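Local coordinates for GNA33 (Neisseria gonorrhoeae FA 1090, PDB 2G6G), which probably cleaves the beta-1,4-glycosidic bond between N-acetylmuramic acid and N-acetylglucosamine in peptidoglycan, leaving a 1,6-anhydro bond in the muramic acid residue, at residues Phe147-Leu152 with Thr195-Gly200; Asn161-Arg166 with Gly173-Ala178; Tyr141-Asp146 with Gly169-Thr174; Gly328-Pro333 with Met371-Gly376. All coordinates share one frame; numbering follows the deposited sequence.

In the fold
Contacts 1, 2 and 3 gather in the region of the MltA specific insert domain: contact 1 is a buried strand pair, contact 2 a partly buried hairpin with an apolar face and a charged, more open side, and contact 3 a small surface contact of loop and turn. Contacts 2 and 3 share Gly173 and Thr174, and both touch contact 1, whose Ser149 meets Asn171 and Gly173 through its backbone. Contact 4 stands apart, its centre about 23 Å from that of contact 1; there a turn meets strand 365-374 through a carboxylate and backbone amides.

Contact 1 of 4, residues Phe147-Leu152 with Thr195-Gly200; sequences FISVPL and TTAIKG
Lys199 lays its aliphatic chain against Phe147 and then delivers its ammonium group to Ser149, on the face of the antiparallel strand pair that also carries Pro151 and Ala197. With CG anti to the carbonyl carbon, the lysine bends at chi2 (-57°) and then runs straight, which brings CD of Lys199 obliquely to the phenyl ring, 3.6 Å from CZ of Phe147. NZ of Lys199 donates to OG of Ser149 over 2.7 Å, and a salt bridge to Asp262 gives the same nitrogen a second partner. The other face, with Val150 and Ile198, is apolar. Here CG1 of Ile198, set between its backbone nitrogen and carbonyl carbon (chi1 57°), reaches CB of Val150 at 3.7 Å. Leu152 packs just past the strand end, its CG 3.9 Å from CG2 of Ile198, the side chains crossing at about a right angle. Paired backbone bonds tie Ile148 to Gly200 and Val150 to Ile198, and Leu152 N closes the series on Thr196 O (2.9 Å). In the three-stranded sheet 197-203 lies between 148-151 and 206-209, whose Phe207 packs on Ile148, Val150 and Ile198; on the far side of strand 148-151, Ser149 bonds through its backbone to Asn171 and Gly173 of the hairpin.

Contact 2 of 4, residues Asn161-Arg166 with Gly173-Ala178; sequences NLVRIR and GTIDNA
Val163 and Ile165 close on Ile175 across a beta hairpin, strands 162-169 and 172-175, and this apolar side is the compact half of the contact. CG2 of Ile175 lies 3.9 Å from CB of Val163, while the other branch, CG1 of Ile175, comes to 3.8 Å from CD1 of Ile165, so the two branches of one isoleucine serve two neighbours. Val150 of strand 148-151 packs on both isoleucines and closes them in further. The backbone follows the same antiparallel pattern: Arg166 and Thr174 exchange two hydrogen bonds, and Asp176 N donates to Arg164 O. Beyond Asp176 a side chain takes over. Asn177 assumes the role of a backbone carbonyl, its OD1 accepting from Arg164 N at 3.0 Å, almost in line with the amide C=O.

The opposite face, which carries Arg166 and Thr174, is polar and partly exposed. Arg166, bent at chi3 (-53°), turns its guanidinium group so that CG2 of Thr174 sits over the centre of one face, and presents its edge to Asp176. Looser still is the open end of the hairpin, away from its turn, where a water accepts from Asn161 ND2 and, weakly, from Asn177 ND2. The salt bridge is a side-on grip on one oxygen, with guanidinium and carboxylate planes 85° apart: OD2 of Asp176 receives NE of Arg166 on the oxygen's anti lone pair at 2.9 Å, and NH2 of Arg166 reaches the same OD2 from above the carboxylate plane at 3.2 Å.

Contact 3 of 4, residues Tyr141-Asp146 with Gly169-Thr174; sequences YGIPDD and GKNSGT
Asn171 comes up against Pro144 and Ile143 in a small contact where the loop after strand 138-141 meets a type I turn. The turn begins at Gly169 and ends at Ser172, joining the hairpin strands 162-169 and 172-175. Lys170, next in order, stretches almost straight until its last torsion bends it (chi4 -60°), and NZ then lies 4.1 Å from Pro144 O. Its charge faces that of Asp145, but NZ of Lys170 and OD1 of Asp145 remain 4.6 Å apart, beyond a salt bridge. A water lies between Asp145 O and Lys170 O, though both its distances are so short that the modelled position is doubtful. Asn171 follows and makes the closest approach: its ND2 is 3.1 Å from Pro144 O and is hydrogen-bonded to Phe147 O, while CG2 of Ile143 packs 3.8 Å from ND2 of Asn171. OD1 of Asn171 accepts from NZ of Lys170 at 2.9 Å, in the amide plane and on a lone pair. Ser172 turns back to its own hairpin, its OG bonded to OG1 of Thr168, and Gly173 is hydrogen-bonded through its backbone to Ser149. The chemistry is thus that of an amide held at both ends, with the lysine on its oxygen and the Phe147 carbonyl on its nitrogen. These partners fix its rotation, and the nearby carboxylate of Asp145 is likely to add only a diffuse electrostatic attraction at this surface.

Contact 4 of 4, residues Gly328-Pro333 with Met371-Gly376; sequences GALGTP and MAQDTG
Asp374 reaches from strand 365-374 to Ala329, in a type I beta turn running from Gly328 to Gly331; the strand lies in the 3D domain, a family related to the double-psi beta-barrels. From CB the aspartate chain runs to CG, roughly anti to the backbone nitrogen (chi1 -155°), where CG of Asp374 rests 3.6 Å from CA of Gly328. There the carboxylate divides its work. OD1 is hydrogen-bonded to the hydroxyl of Tyr121, while OD2 of Asp374 accepts from Ala329 N at 2.8 Å, the amide standing 40° out of the carboxylate plane. The same OD2 also takes a weak bond from the next backbone amide, Thr375 N. Close by, the side chain of Asp374 comes within about 3 Å of a bound glycerol, probably from the crystallisation liquor.

Nearby CB of Ala329 touches OG1 of Thr375 at 3.4 Å, and farther along the turn CD2 of Leu330 packs on CG of Gln373, whose amide is held by Ser64. The next turn amide, Leu330 N, donates to Gln373 O over 3.2 Å, and a water donating to both Thr332 O and Gln373 O lies 2.9 Å from the latter atom.

Contact 1 of 4, residues Phe147-Leu152 with Thr195-Gly200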
# COMPACT_ATOMS: atom_id res chain seq x y z
N PHE A 147 14.98 16.39 7.86
CA PHE A 147 14.84 15.46 6.74
C PHE A 147 14.43 16.24 5.50
O PHE A 147 13.39 16.86 5.48
CB PHE A 147 13.76 14.41 7.12
CG PHE A 147 13.46 13.40 6.04
CD1 PHE A 147 14.18 12.22 5.95
CD2 PHE A 147 12.41 13.62 5.15
CE1 PHE A 147 13.88 11.24 4.97
CE2 PHE A 147 12.11 12.69 4.16
CZ PHE A 147 12.83 11.48 4.08
N ILE A 148 15.26 16.22 4.46
CA ILE A 148 14.94 16.98 3.27
C ILE A 148 14.77 16.05 2.07
O ILE A 148 15.65 15.26 1.77
CB ILE A 148 16.04 18.03 2.92
CG1 ILE A 148 16.44 18.88 4.14
CG2 ILE A 148 15.63 18.87 1.71
CD1 ILE A 148 15.39 19.82 4.68
N SER A 149 13.62 16.15 1.41
CA SER A 149 13.37 15.42 0.18
C SER A 149 13.59 16.34 -1.02
O SER A 149 13.11 17.48 -1.06
CB SER A 149 11.95 14.84 0.15
OG SER A 149 11.72 14.13 -1.07
N VAL A 150 14.35 15.83 -2.00
CA VAL A 150 14.68 16.60 -3.19
C VAL A 150 14.30 15.77 -4.41
O VAL A 150 14.82 14.67 -4.58
CB VAL A 150 16.18 16.92 -3.17
CG1 VAL A 150 16.61 17.62 -4.46
CG2 VAL A 150 16.53 17.74 -1.92
N PRO A 151 13.36 16.28 -5.26
CA PRO A 151 13.01 15.54 -6.51
C PRO A 151 14.22 15.32 -7.42
O PRO A 151 15.02 16.24 -7.62
CB PRO A 151 11.98 16.45 -7.19
CG PRO A 151 11.38 17.27 -6.05
CD PRO A 151 12.56 17.52 -5.12
N LEU A 152 14.36 14.10 -7.94
CA LEU A 152 15.49 13.76 -8.79
C LEU A 152 14.95 13.58 -10.20
O LEU A 152 14.22 12.63 -10.46
CB LEU A 152 16.14 12.44 -8.33
CG LEU A 152 17.64 12.16 -8.31
CD1 LEU A 152 17.89 10.86 -9.02
CD2 LEU A 152 18.51 13.24 -8.91
N THR A 195 14.46 5.62 -8.89
CA THR A 195 14.55 6.72 -7.92
C THR A 195 14.01 8.04 -8.46
O THR A 195 14.47 8.53 -9.49
CB THR A 195 15.99 6.98 -7.40
OG1 THR A 195 16.44 5.84 -6.65
CG2 THR A 195 16.03 8.16 -6.47
N THR A 196 13.08 8.62 -7.70
CA THR A 196 12.43 9.86 -8.08
C THR A 196 12.73 11.01 -7.09
O THR A 196 12.34 12.15 -7.35
CB THR A 196 10.91 9.67 -8.21
OG1 THR A 196 10.34 9.39 -6.92
CG2 THR A 196 10.57 8.54 -9.20
N ALA A 197 13.40 10.71 -5.99
CA ALA A 197 13.72 11.71 -4.99
C ALA A 197 14.86 11.19 -4.15
O ALA A 197 15.00 10.00 -3.95
CB ALA A 197 12.49 12.07 -4.09
N ILE A 198 15.70 12.11 -3.68
CA ILE A 198 16.78 11.78 -2.76
C ILE A 198 16.38 12.44 -1.45
O ILE A 198 15.62 13.38 -1.44
CB ILE A 198 18.16 12.30 -3.27
CG1 ILE A 198 18.10 13.81 -3.50
CG2 ILE A 198 18.51 11.59 -4.55
CD1 ILE A 198 19.41 14.46 -3.78
N LYS A 199 16.87 11.87 -0.36
CA LYS A 199 16.50 12.27 0.97
C LYS A 199 17.81 12.51 1.66
O LYS A 199 18.68 11.65 1.63
CB LYS A 199 15.78 11.12 1.69
CG LYS A 199 14.60 10.49 0.96
CD LYS A 199 13.50 11.50 0.56
CE LYS A 199 12.41 10.71 -0.20
NZ LYS A 199 11.20 11.50 -0.51
N GLY A 200 17.94 13.65 2.31
CA GLY A 200 19.21 13.99 2.95
C GLY A 200 19.01 15.09 3.97
O GLY A 200 17.87 15.42 4.34

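Contact 2 of 4, residues Asn161-Arg166 with Gly173-Ala178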
# COMPACT_ATOMS: atom_id res chain seq x y z
N ASN A 161 26.49 12.71 -10.80
CA ASN A 161 26.72 14.15 -10.82
C ASN A 161 26.95 14.77 -9.46
O ASN A 161 26.35 14.36 -8.47
CB ASN A 161 25.56 14.87 -11.52
CG ASN A 161 25.58 14.71 -13.02
OD1 ASN A 161 26.40 13.97 -13.57
ND2 ASN A 161 24.70 15.43 -13.71
N LEU A 162 27.82 15.78 -9.42
CA LEU A 162 27.91 16.69 -8.29
C LEU A 162 27.03 17.88 -8.61
O LEU A 162 27.28 18.61 -9.58
CB LEU A 162 29.35 17.16 -8.05
CG LEU A 162 30.48 16.17 -7.82
CD1 LEU A 162 31.76 16.88 -7.52
CD2 LEU A 162 30.17 15.29 -6.69
N VAL A 163 25.98 18.05 -7.80
CA VAL A 163 25.00 19.09 -7.98
C VAL A 163 24.94 19.98 -6.73
O VAL A 163 25.52 19.64 -5.70
CB VAL A 163 23.57 18.55 -8.30
CG1 VAL A 163 23.58 17.71 -9.59
CG2 VAL A 163 22.98 17.77 -7.12
N ARG A 164 24.26 21.11 -6.84
CA ARG A 164 23.98 21.91 -5.67
C ARG A 164 22.50 21.86 -5.33
O ARG A 164 21.64 21.76 -6.21
CB ARG A 164 24.39 23.35 -5.91
CG ARG A 164 25.85 23.52 -6.33
CD ARG A 164 26.15 25.00 -6.54
NE ARG A 164 25.96 25.79 -5.33
CZ ARG A 164 26.76 25.73 -4.26
NH1 ARG A 164 27.81 24.90 -4.24
NH2 ARG A 164 26.51 26.50 -3.19
N ILE A 165 22.23 21.96 -4.03
CA ILE A 165 20.87 21.89 -3.49
C ILE A 165 20.50 23.18 -2.80
O ILE A 165 21.33 23.75 -2.10
CB ILE A 165 20.72 20.70 -2.45
CG1 ILE A 165 21.33 19.40 -3.02
CG2 ILE A 165 19.26 20.53 -1.97
CD1 ILE A 165 20.46 18.67 -4.06
N ARG A 166 19.25 23.60 -2.99
CA ARG A 166 18.65 24.70 -2.31
C ARG A 166 17.44 24.19 -1.53
O ARG A 166 16.58 23.58 -2.14
CB ARG A 166 18.03 25.66 -3.35
CG ARG A 166 18.52 27.01 -3.32
CD ARG A 166 17.60 27.97 -4.01
NE ARG A 166 17.17 27.69 -5.39
CZ ARG A 166 15.88 27.63 -5.76
NH1 ARG A 166 14.91 27.74 -4.84
NH2 ARG A 166 15.56 27.43 -7.04
N GLY A 173 13.68 20.42 -0.79
CA GLY A 173 14.75 21.16 -1.43
C GLY A 173 14.64 20.93 -2.91
O GLY A 173 13.83 20.14 -3.37
N THR A 174 15.48 21.62 -3.66
CA THR A 174 15.51 21.43 -5.10
C THR A 174 16.95 21.40 -5.60
O THR A 174 17.83 22.01 -5.00
CB THR A 174 14.66 22.53 -5.82
OG1 THR A 174 14.54 22.21 -7.21
CG2 THR A 174 15.29 23.92 -5.66
N ILE A 175 17.19 20.66 -6.68
CA ILE A 175 18.46 20.72 -7.36
C ILE A 175 18.53 22.03 -8.14
O ILE A 175 17.68 22.29 -9.00
CB ILE A 175 18.71 19.51 -8.28
CG1 ILE A 175 18.82 18.22 -7.44
CG2 ILE A 175 19.98 19.74 -9.14
CD1 ILE A 175 18.92 16.94 -8.23
N ASP A 176 19.52 22.86 -7.81
CA ASP A 176 19.76 24.14 -8.46
C ASP A 176 21.28 24.36 -8.54
O ASP A 176 21.92 24.76 -7.57
CB ASP A 176 19.08 25.27 -7.69
CG ASP A 176 19.26 26.63 -8.36
OD1 ASP A 176 19.98 26.71 -9.37
OD2 ASP A 176 18.66 27.63 -7.89
N ASN A 177 21.86 24.08 -9.70
CA ASN A 177 23.30 24.22 -9.85
C ASN A 177 23.83 25.65 -9.82
O ASN A 177 24.93 25.89 -9.36
CB ASN A 177 23.81 23.47 -11.07
CG ASN A 177 23.65 21.99 -10.91
OD1 ASN A 177 23.71 21.49 -9.80
ND2 ASN A 177 23.42 21.28 -12.00
N ALA A 178 23.06 26.60 -10.34
CA ALA A 178 23.55 27.96 -10.36
C ALA A 178 23.44 28.59 -8.96
O ALA A 178 24.42 29.09 -8.42
CB ALA A 178 22.84 28.81 -11.43
O HOH W 1 23.46 18.12 -13.47

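Contact 3 of 4, residues Tyr141-Asp146 with Gly169-Thr174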
# COMPACT_ATOMS: atom_id res chain seq x y z
N TYR A 141 8.89 6.88 14.71
CA TYR A 141 9.25 8.26 14.33
C TYR A 141 8.41 8.82 13.19
O TYR A 141 8.15 8.13 12.20
CB TYR A 141 10.72 8.36 13.94
CG TYR A 141 11.70 8.21 15.06
CD1 TYR A 141 12.54 7.10 15.13
CD2 TYR A 141 11.82 9.19 16.03
CE1 TYR A 141 13.48 6.98 16.16
CE2 TYR A 141 12.73 9.07 17.06
CZ TYR A 141 13.55 7.96 17.12
OH TYR A 141 14.47 7.87 18.14
N GLY A 142 8.00 10.07 13.34
CA GLY A 142 7.46 10.85 12.23
C GLY A 142 8.63 11.41 11.42
O GLY A 142 9.81 11.14 11.69
N ILE A 143 8.31 12.20 10.41
CA ILE A 143 9.34 12.77 9.56
C ILE A 143 10.25 13.69 10.41
O ILE A 143 9.76 14.59 11.10
CB ILE A 143 8.73 13.45 8.31
CG1 ILE A 143 8.26 12.34 7.33
CG2 ILE A 143 9.74 14.43 7.65
CD1 ILE A 143 7.51 12.82 6.13
N PRO A 144 11.58 13.42 10.40
CA PRO A 144 12.48 14.27 11.19
C PRO A 144 12.46 15.74 10.82
O PRO A 144 12.08 16.10 9.71
CB PRO A 144 13.86 13.62 10.98
CG PRO A 144 13.53 12.15 10.60
CD PRO A 144 12.30 12.32 9.72
N ASP A 145 12.82 16.59 11.79
CA ASP A 145 12.96 18.04 11.60
C ASP A 145 13.94 18.45 10.49
O ASP A 145 13.77 19.51 9.88
CB ASP A 145 13.47 18.70 12.90
CG ASP A 145 12.52 18.51 14.08
OD1 ASP A 145 11.38 18.05 13.87
OD2 ASP A 145 12.93 18.85 15.22
N ASP A 146 14.97 17.63 10.26
CA ASP A 146 16.06 18.00 9.33
C ASP A 146 16.04 17.16 8.05
O ASP A 146 16.95 17.22 7.26
CB ASP A 146 17.42 17.86 10.04
CG ASP A 146 17.78 16.39 10.36
OD1 ASP A 146 16.87 15.53 10.45
OD2 ASP A 146 18.97 16.08 10.51
N GLY A 169 11.60 24.45 1.55
CA GLY A 169 10.55 24.24 2.54
C GLY A 169 11.17 23.49 3.71
O GLY A 169 12.33 23.10 3.64
N LYS A 170 10.39 23.31 4.77
CA LYS A 170 10.85 22.64 5.98
C LYS A 170 11.47 21.27 5.71
O LYS A 170 12.55 20.96 6.24
CB LYS A 170 9.70 22.50 7.02
CG LYS A 170 10.17 21.74 8.29
CD LYS A 170 9.17 21.80 9.46
CE LYS A 170 9.51 20.68 10.49
NZ LYS A 170 9.45 19.26 9.89
N ASN A 171 10.80 20.47 4.89
CA ASN A 171 11.31 19.14 4.53
C ASN A 171 11.57 18.93 3.04
O ASN A 171 11.51 17.81 2.55
CB ASN A 171 10.37 18.05 5.09
CG ASN A 171 10.23 18.15 6.60
OD1 ASN A 171 9.17 18.49 7.11
ND2 ASN A 171 11.31 17.90 7.31
N SER A 172 11.89 20.01 2.32
CA SER A 172 12.05 19.91 0.88
C SER A 172 13.13 20.81 0.35
O SER A 172 13.50 21.81 0.96
CB SER A 172 10.72 20.16 0.17
OG SER A 172 10.33 21.50 0.30
N GLY A 173 13.68 20.42 -0.79
CA GLY A 173 14.75 21.16 -1.43
C GLY A 173 14.64 20.93 -2.91
O GLY A 173 13.83 20.14 -3.37
N THR A 174 15.48 21.62 -3.66
CA THR A 174 15.51 21.43 -5.10
C THR A 174 16.95 21.40 -5.60
O THR A 174 17.83 22.01 -5.00
CB THR A 174 14.66 22.53 -5.82
OG1 THR A 174 14.54 22.21 -7.21
CG2 THR A 174 15.29 23.92 -5.66
O HOH W 2 14.32 21.10 7.98

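Contact 4 of 4, residues Gly328-Pro333 with Met371-Gly376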
# COMPACT_ATOMS: atom_id res chain seq x y z
N GLY A 328 -4.93 3.88 1.34
CA GLY A 328 -4.21 3.43 0.15
C GLY A 328 -3.95 4.56 -0.83
O GLY A 328 -4.14 5.75 -0.49
N ALA A 329 -3.54 4.18 -2.04
CA ALA A 329 -3.21 5.12 -3.14
C ALA A 329 -4.33 6.09 -3.49
O ALA A 329 -4.07 7.18 -3.99
CB ALA A 329 -2.80 4.36 -4.38
N LEU A 330 -5.57 5.68 -3.25
CA LEU A 330 -6.72 6.51 -3.52
C LEU A 330 -6.88 7.59 -2.46
O LEU A 330 -7.62 8.55 -2.66
CB LEU A 330 -7.99 5.66 -3.63
CG LEU A 330 -9.32 6.36 -3.95
CD1 LEU A 330 -9.26 7.05 -5.31
CD2 LEU A 330 -10.49 5.38 -3.91
N GLY A 331 -6.20 7.44 -1.33
CA GLY A 331 -6.20 8.47 -0.28
C GLY A 331 -7.29 8.20 0.73
O GLY A 331 -7.68 9.06 1.50
N THR A 332 -7.72 6.95 0.76
CA THR A 332 -8.95 6.52 1.38
C THR A 332 -8.71 5.24 2.25
O THR A 332 -7.92 4.39 1.86
CB THR A 332 -9.97 6.37 0.21
OG1 THR A 332 -11.05 7.31 0.34
CG2 THR A 332 -10.41 4.96 -0.03
N PRO A 333 -9.39 5.10 3.41
CA PRO A 333 -9.15 3.92 4.28
C PRO A 333 -9.66 2.60 3.69
O PRO A 333 -10.77 2.53 3.14
CB PRO A 333 -9.92 4.26 5.56
CG PRO A 333 -11.02 5.23 5.10
CD PRO A 333 -10.42 6.02 3.97
N MSE A 371 -12.45 -3.53 -4.10
CA MSE A 371 -12.32 -2.21 -4.69
C MSE A 371 -10.85 -1.99 -4.97
O MSE A 371 -10.04 -2.15 -4.09
CB MSE A 371 -12.87 -1.14 -3.75
CG MSE A 371 -14.33 -1.33 -3.41
SE MSE A 371 -15.46 -1.36 -5.00
CE MSE A 371 -16.43 -3.03 -4.72
N ALA A 372 -10.52 -1.62 -6.20
CA ALA A 372 -9.15 -1.40 -6.63
C ALA A 372 -8.70 -0.05 -6.09
O ALA A 372 -8.63 0.91 -6.84
CB ALA A 372 -9.06 -1.42 -8.18
N GLN A 373 -8.40 0.04 -4.79
CA GLN A 373 -8.20 1.34 -4.12
C GLN A 373 -6.75 1.61 -3.73
O GLN A 373 -6.44 2.60 -3.10
CB GLN A 373 -9.13 1.49 -2.90
CG GLN A 373 -10.63 1.57 -3.28
CD GLN A 373 -11.55 1.43 -2.07
OE1 GLN A 373 -11.10 1.05 -0.98
NE2 GLN A 373 -12.85 1.73 -2.26
N ASP A 374 -5.85 0.71 -4.11
CA ASP A 374 -4.46 0.82 -3.70
C ASP A 374 -3.51 0.46 -4.86
O ASP A 374 -3.96 -0.01 -5.91
CB ASP A 374 -4.22 -0.03 -2.45
CG ASP A 374 -3.02 0.48 -1.60
OD1 ASP A 374 -2.64 -0.23 -0.65
OD2 ASP A 374 -2.48 1.57 -1.89
N THR A 375 -2.21 0.74 -4.69
CA THR A 375 -1.16 0.38 -5.64
C THR A 375 0.04 -0.10 -4.84
O THR A 375 0.04 0.00 -3.61
CB THR A 375 -0.72 1.58 -6.55
OG1 THR A 375 -0.16 2.62 -5.73
CG2 THR A 375 -1.91 2.17 -7.31
N GLY A 376 1.06 -0.60 -5.53
CA GLY A 376 2.29 -1.08 -4.86
C GLY A 376 3.43 -1.25 -5.83
O GLY A 376 3.23 -1.60 -6.99
O HOH W 3 -7.04 4.16 -0.73